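Local coordinates for protein peptidase S15/CocE/NonD (Thaumarchaeota archaeon SCGC AB-539-E09, PDB 4PF1) that is an aminopeptidase of the S15/CocE/NonD serine-peptidase family, probably cleaving N-terminal residues from peptides with an alpha/beta-hydrolase catalytic domain, at residues K26-M38 and K46-Q58. Residues are numbered along the deposited sequence; the frame is centred on the assembly and turned at random.
Sequences KTDLFDYTRREEM and KLNTIILIPKGVQ
Thr33 and Ile53, Arg35 and Ile51, and Glu37 and Thr49 form the hydrogen-bonded pairs of an antiparallel beta hairpin at the margin of the alpha/beta-hydrolase sheet, where 32-40 is the outermost strand within the chain. The hairpin illustrates how paired strands satisfy their backbone N-H and C=O groups in one another: each of these pairs exchanges two N-H...O=C bonds, and Arg35 N meets Ile51 O at 2.8 Å, nearly straight at 174°. On its other edge strand 46-54 bonds to strand 100-105, through Asn48 with Asp105 and Ile50 with Tyr103.

Arg35 is bent at chi3 (75°), which lays its guanidinium along its own strand toward Glu37, side-on to the carboxylate; NE and NH2 both reach OE2, the salt-bridging NH2 at 3.0 Å, from one face. Arg35 NH1 bonds weakly to Asn147 O. Arg35 CD lies 4.0 Å from Ile53 CD1, and Trp143 of helix 133-147 touches Arg35, Glu37 and Ile51. A leucine in place of Arg35 would probably leave the Glu37 carboxylate without its charged mate and freer to turn. Thr49 OG1 donates to Leu47 O and also bonds to Gln104 NE2, and a water bonds to Thr33 OG1.

On the opposite face, Leu52 CD2 sits over the centre of one face of the Arg34 guanidinium, 3.8 Å above its plane; Arg34 NH2 bonds to Thr75 O and only weakly to Tyr32 OH, which has a stronger partner in Ser80 O. Asn48 ND2 is taken up by Glu72 and Asp105.

Lys55 N donates to Asp31 O, while its side chain runs back to the 27-30 turn. NZ bonds weakly to Thr27 O in that turn and to Tyr32 O at the strand's start, and at 2.7 Å to Phe30 O, approached from above the carbonyl plane.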
loop_
_atom_site.group_PDB
_atom_site.type_symbol
_atom_site.label_atom_id
_atom_site.label_comp_id
_atom_site.label_asym_id
_atom_site.label_seq_id
_atom_site.Cartn_x
_atom_site.Cartn_y
_atom_site.Cartn_z
ATOM N N LYS A 26 -24.237 -23.574 -18.676
ATOM C CA LYS A 26 -23.949 -24.976 -18.377
ATOM C C LYS A 26 -23.572 -25.099 -16.902
ATOM O O LYS A 26 -22.490 -24.660 -16.504
ATOM C CB LYS A 26 -22.835 -25.507 -19.293
ATOM C CG LYS A 26 -22.813 -27.018 -19.407
ATOM C CD LYS A 26 -21.795 -27.479 -20.431
ATOM C CE LYS A 26 -21.812 -28.974 -20.644
ATOM N NZ LYS A 26 -21.097 -29.699 -19.560
ATOM N N THR A 27 -24.489 -25.657 -16.084
ATOM C CA THR A 27 -24.314 -25.752 -14.630
ATOM C C THR A 27 -24.213 -27.205 -14.108
ATOM O O THR A 27 -24.179 -27.404 -12.893
ATOM C CB THR A 27 -25.473 -25.024 -13.914
ATOM O OG1 THR A 27 -26.711 -25.649 -14.263
ATOM C CG2 THR A 27 -25.524 -23.533 -14.236
ATOM N N ASP A 28 -24.148 -28.210 -15.007
ATOM C CA ASP A 28 -24.087 -29.626 -14.598
ATOM C C ASP A 28 -22.769 -29.993 -13.866
ATOM O O ASP A 28 -22.735 -31.000 -13.157
ATOM C CB ASP A 28 -24.325 -30.571 -15.790
ATOM C CG ASP A 28 -23.622 -30.167 -17.065
ATOM O OD1 ASP A 28 -22.415 -30.456 -17.195
ATOM O OD2 ASP A 28 -24.288 -29.584 -17.946
ATOM N N LEU A 29 -21.714 -29.162 -14.005
ATOM C CA LEU A 29 -20.432 -29.381 -13.329
ATOM C C LEU A 29 -20.349 -28.584 -12.002
ATOM O O LEU A 29 -19.302 -28.588 -11.346
ATOM C CB LEU A 29 -19.268 -28.996 -14.261
ATOM C CG LEU A 29 -18.093 -29.969 -14.323
ATOM C CD1 LEU A 29 -18.428 -31.193 -15.193
ATOM C CD2 LEU A 29 -16.858 -29.280 -14.863
ATOM N N PHE A 30 -21.452 -27.910 -11.611
ATOM C CA PHE A 30 -21.506 -27.134 -10.364
ATOM C C PHE A 30 -21.759 -28.081 -9.183
ATOM O O PHE A 30 -22.388 -29.126 -9.363
ATOM C CB PHE A 30 -22.610 -26.048 -10.431
ATOM C CG PHE A 30 -22.358 -24.818 -11.288
ATOM C CD1 PHE A 30 -21.591 -24.898 -12.448
ATOM C CD2 PHE A 30 -22.976 -23.607 -10.994
ATOM C CE1 PHE A 30 -21.393 -23.774 -13.257
ATOM C CE2 PHE A 30 -22.777 -22.484 -11.802
ATOM C CZ PHE A 30 -21.986 -22.573 -12.927
ATOM N N ASP A 31 -21.280 -27.728 -7.981
ATOM C CA ASP A 31 -21.510 -28.581 -6.811
ATOM C C ASP A 31 -22.854 -28.227 -6.124
ATOM O O ASP A 31 -23.110 -28.664 -4.999
ATOM C CB ASP A 31 -20.325 -28.500 -5.824
ATOM C CG ASP A 31 -20.144 -27.180 -5.089
ATOM O OD1 ASP A 31 -20.895 -26.226 -5.380
ATOM O OD2 ASP A 31 -19.255 -27.105 -4.224
ATOM N N TYR A 32 -23.705 -27.437 -6.814
ATOM C CA TYR A 32 -25.003 -26.993 -6.307
ATOM C C TYR A 32 -25.986 -26.759 -7.458
ATOM O O TYR A 32 -25.562 -26.491 -8.583
ATOM C CB TYR A 32 -24.848 -25.699 -5.468
ATOM C CG TYR A 32 -24.491 -24.469 -6.284
ATOM C CD1 TYR A 32 -23.174 -24.213 -6.660
ATOM C CD2 TYR A 32 -25.468 -23.552 -6.667
ATOM C CE1 TYR A 32 -22.843 -23.093 -7.422
ATOM C CE2 TYR A 32 -25.147 -22.426 -7.426
ATOM C CZ TYR A 32 -23.831 -22.196 -7.794
ATOM O OH TYR A 32 -23.508 -21.079 -8.530
ATOM N N THR A 33 -27.298 -26.804 -7.159
ATOM C CA THR A 33 -28.351 -26.517 -8.132
ATOM C C THR A 33 -29.033 -25.203 -7.734
ATOM O O THR A 33 -29.288 -24.970 -6.550
ATOM C CB THR A 33 -29.328 -27.698 -8.238
ATOM O OG1 THR A 33 -28.604 -28.850 -8.667
ATOM C CG2 THR A 33 -30.474 -27.434 -9.210
ATOM N N ARG A 34 -29.295 -24.337 -8.721
ATOM C CA ARG A 34 -29.923 -23.041 -8.497
ATOM C C ARG A 34 -31.368 -23.062 -9.000
ATOM O O ARG A 34 -31.601 -23.147 -10.209
ATOM C CB ARG A 34 -29.103 -21.934 -9.187
ATOM C CG ARG A 34 -29.556 -20.509 -8.873
ATOM C CD ARG A 34 -28.730 -19.486 -9.635
ATOM N NE ARG A 34 -27.364 -19.388 -9.113
ATOM C CZ ARG A 34 -26.983 -18.525 -8.176
ATOM N NH1 ARG A 34 -27.852 -17.663 -7.664
ATOM N NH2 ARG A 34 -25.727 -18.512 -7.751
ATOM N N ARG A 35 -32.336 -23.015 -8.065
ATOM C CA ARG A 35 -33.766 -22.999 -8.386
ATOM C C ARG A 35 -34.335 -21.597 -8.197
ATOM O O ARG A 35 -34.270 -21.047 -7.096
ATOM C CB ARG A 35 -34.536 -24.010 -7.523
ATOM C CG ARG A 35 -34.739 -25.358 -8.193
ATOM C CD ARG A 35 -35.670 -26.252 -7.393
ATOM N NE ARG A 35 -37.073 -25.849 -7.524
ATOM C CZ ARG A 35 -38.104 -26.596 -7.139
ATOM N NH1 ARG A 35 -37.902 -27.795 -6.605
ATOM N NH2 ARG A 35 -39.344 -26.154 -7.293
ATOM N N GLU A 36 -34.873 -21.011 -9.276
ATOM C CA GLU A 36 -35.463 -19.671 -9.246
ATOM C C GLU A 36 -36.979 -19.799 -9.316
ATOM O O GLU A 36 -37.514 -20.318 -10.303
ATOM C CB GLU A 36 -34.911 -18.803 -10.387
ATOM C CG GLU A 36 -33.405 -18.592 -10.296
ATOM C CD GLU A 36 -32.791 -17.741 -11.391
ATOM O OE1 GLU A 36 -33.031 -18.036 -12.585
ATOM O OE2 GLU A 36 -32.017 -16.818 -11.053
ATOM N N GLU A 37 -37.668 -19.409 -8.233
ATOM C CA GLU A 37 -39.116 -19.580 -8.147
ATOM C C GLU A 37 -39.847 -18.286 -7.818
ATOM O O GLU A 37 -39.406 -17.520 -6.961
ATOM C CB GLU A 37 -39.467 -20.648 -7.092
ATOM C CG GLU A 37 -38.908 -22.035 -7.389
ATOM C CD GLU A 37 -39.601 -22.820 -8.488
ATOM O OE1 GLU A 37 -40.776 -22.518 -8.795
ATOM O OE2 GLU A 37 -38.974 -23.762 -9.023
ATOM N N MET A 38 -40.984 -18.060 -8.487
ATOM C CA MET A 38 -41.864 -16.929 -8.210
ATOM C C MET A 38 -43.020 -17.465 -7.360
ATOM O O MET A 38 -44.019 -17.951 -7.900
ATOM C CB MET A 38 -42.351 -16.259 -9.517
ATOM C CG MET A 38 -41.264 -15.471 -10.244
ATOM S SD MET A 38 -40.749 -13.956 -9.381
ATOM C CE MET A 38 -42.081 -12.836 -9.842
ATOM N N LYS A 46 -46.525 -12.445 -6.415
ATOM C CA LYS A 46 -45.416 -13.406 -6.452
ATOM C C LYS A 46 -44.078 -12.793 -6.011
ATOM O O LYS A 46 -43.714 -11.704 -6.466
ATOM C CB LYS A 46 -45.274 -14.020 -7.856
ATOM C CG LYS A 46 -46.463 -14.874 -8.277
ATOM C CD LYS A 46 -46.229 -15.530 -9.629
ATOM C CE LYS A 46 -47.510 -15.727 -10.401
ATOM N NZ LYS A 46 -47.975 -14.460 -11.031
ATOM N N LEU A 47 -43.334 -13.521 -5.147
ATOM C CA LEU A 47 -42.022 -13.092 -4.651
ATOM C C LEU A 47 -40.902 -13.910 -5.289
ATOM O O LEU A 47 -40.986 -15.144 -5.338
ATOM C CB LEU A 47 -41.925 -13.194 -3.106
ATOM C CG LEU A 47 -42.961 -12.424 -2.250
ATOM C CD1 LEU A 47 -42.537 -12.399 -0.793
ATOM C CD2 LEU A 47 -43.161 -10.990 -2.743
ATOM N N ASN A 48 -39.843 -13.223 -5.762
ATOM C CA ASN A 48 -38.693 -13.866 -6.386
ATOM C C ASN A 48 -37.863 -14.594 -5.330
ATOM O O ASN A 48 -37.386 -13.968 -4.380
ATOM C CB ASN A 48 -37.851 -12.843 -7.147
ATOM C CG ASN A 48 -36.781 -13.455 -8.007
ATOM O OD1 ASN A 48 -36.959 -14.527 -8.602
ATOM N ND2 ASN A 48 -35.647 -12.778 -8.102
ATOM N N THR A 49 -37.743 -15.927 -5.467
ATOM C CA THR A 49 -37.073 -16.762 -4.475
ATOM C C THR A 49 -35.945 -17.585 -5.112
ATOM O O THR A 49 -36.184 -18.366 -6.034
ATOM C CB THR A 49 -38.112 -17.648 -3.770
ATOM O OG1 THR A 49 -39.271 -16.863 -3.473
ATOM C CG2 THR A 49 -37.581 -18.270 -2.498
ATOM N N ILE A 50 -34.720 -17.415 -4.595
ATOM C CA ILE A 50 -33.529 -18.111 -5.089
ATOM C C ILE A 50 -33.174 -19.228 -4.117
ATOM O O ILE A 50 -32.785 -18.955 -2.982
ATOM C CB ILE A 50 -32.339 -17.121 -5.312
ATOM C CG1 ILE A 50 -32.755 -15.850 -6.130
ATOM C CG2 ILE A 50 -31.103 -17.824 -5.904
ATOM C CD1 ILE A 50 -33.551 -16.092 -7.478
ATOM N N ILE A 51 -33.315 -20.483 -4.567
ATOM C CA ILE A 51 -33.064 -21.671 -3.752
ATOM C C ILE A 51 -31.767 -22.366 -4.209
ATOM O O ILE A 51 -31.661 -22.792 -5.364
ATOM C CB ILE A 51 -34.289 -22.632 -3.802
ATOM C CG1 ILE A 51 -35.602 -21.887 -3.453
ATOM C CG2 ILE A 51 -34.083 -23.845 -2.883
ATOM C CD1 ILE A 51 -36.826 -22.334 -4.258
ATOM N N LEU A 52 -30.789 -22.470 -3.299
ATOM C CA LEU A 52 -29.505 -23.108 -3.587
ATOM C C LEU A 52 -29.433 -24.458 -2.878
ATOM O O LEU A 52 -29.381 -24.519 -1.648
ATOM C CB LEU A 52 -28.320 -22.200 -3.180
ATOM C CG LEU A 52 -28.374 -20.737 -3.660
ATOM C CD1 LEU A 52 -27.289 -19.921 -3.009
ATOM C CD2 LEU A 52 -28.267 -20.637 -5.183
ATOM N N ILE A 53 -29.487 -25.542 -3.657
ATOM C CA ILE A 53 -29.466 -26.893 -3.108
ATOM C C ILE A 53 -28.114 -27.548 -3.399
ATOM O O ILE A 53 -27.749 -27.689 -4.567
ATOM C CB ILE A 53 -30.646 -27.760 -3.650
ATOM C CG1 ILE A 53 -31.976 -26.969 -3.682
ATOM C CG2 ILE A 53 -30.778 -29.062 -2.840
ATOM C CD1 ILE A 53 -32.968 -27.430 -4.737
ATOM N N PRO A 54 -27.358 -27.969 -2.359
ATOM C CA PRO A 54 -26.082 -28.660 -2.621
ATOM C C PRO A 54 -26.333 -29.984 -3.344
ATOM O O PRO A 54 -27.301 -30.670 -3.029
ATOM C CB PRO A 54 -25.492 -28.875 -1.216
ATOM C CG PRO A 54 -26.282 -27.984 -0.309
ATOM C CD PRO A 54 -27.636 -27.882 -0.914
ATOM N N LYS A 55 -25.509 -30.314 -4.348
ATOM C CA LYS A 55 -25.709 -31.541 -5.126
ATOM C C LYS A 55 -25.463 -32.804 -4.285
ATOM O O LYS A 55 -24.488 -32.874 -3.535
ATOM C CB LYS A 55 -24.828 -31.549 -6.383
ATOM C CG LYS A 55 -25.401 -30.718 -7.525
ATOM C CD LYS A 55 -24.951 -31.239 -8.880
ATOM C CE LYS A 55 -25.630 -30.519 -10.021
ATOM N NZ LYS A 55 -24.889 -29.299 -10.430
ATOM N N GLY A 56 -26.381 -33.766 -4.405
ATOM C CA GLY A 56 -26.312 -35.056 -3.721
ATOM C C GLY A 56 -26.883 -35.093 -2.314
ATOM O O GLY A 56 -27.027 -36.175 -1.736
ATOM N N VAL A 57 -27.215 -33.922 -1.747
ATOM C CA VAL A 57 -27.723 -33.827 -0.380
ATOM C C VAL A 57 -29.210 -34.244 -0.293
ATOM O O VAL A 57 -29.954 -34.149 -1.272
ATOM C CB VAL A 57 -27.472 -32.415 0.224
ATOM C CG1 VAL A 57 -28.555 -31.421 -0.188
ATOM C CG2 VAL A 57 -27.334 -32.479 1.743
ATOM N N GLN A 58 -29.612 -34.728 0.889
ATOM C CA GLN A 58 -30.977 -35.136 1.214
ATOM C C GLN A 58 -31.217 -34.963 2.716
ATOM O O GLN A 58 -30.261 -34.998 3.499
ATOM C CB GLN A 58 -31.271 -36.584 0.755
ATOM C CG GLN A 58 -30.304 -37.647 1.274
ATOM C CD GLN A 58 -30.630 -39.005 0.700
ATOM O OE1 GLN A 58 -31.456 -39.753 1.232
ATOM N NE2 GLN A 58 -29.998 -39.347 -0.413
HETATM O O HOH W 1 -29.226 -30.370 -6.205
#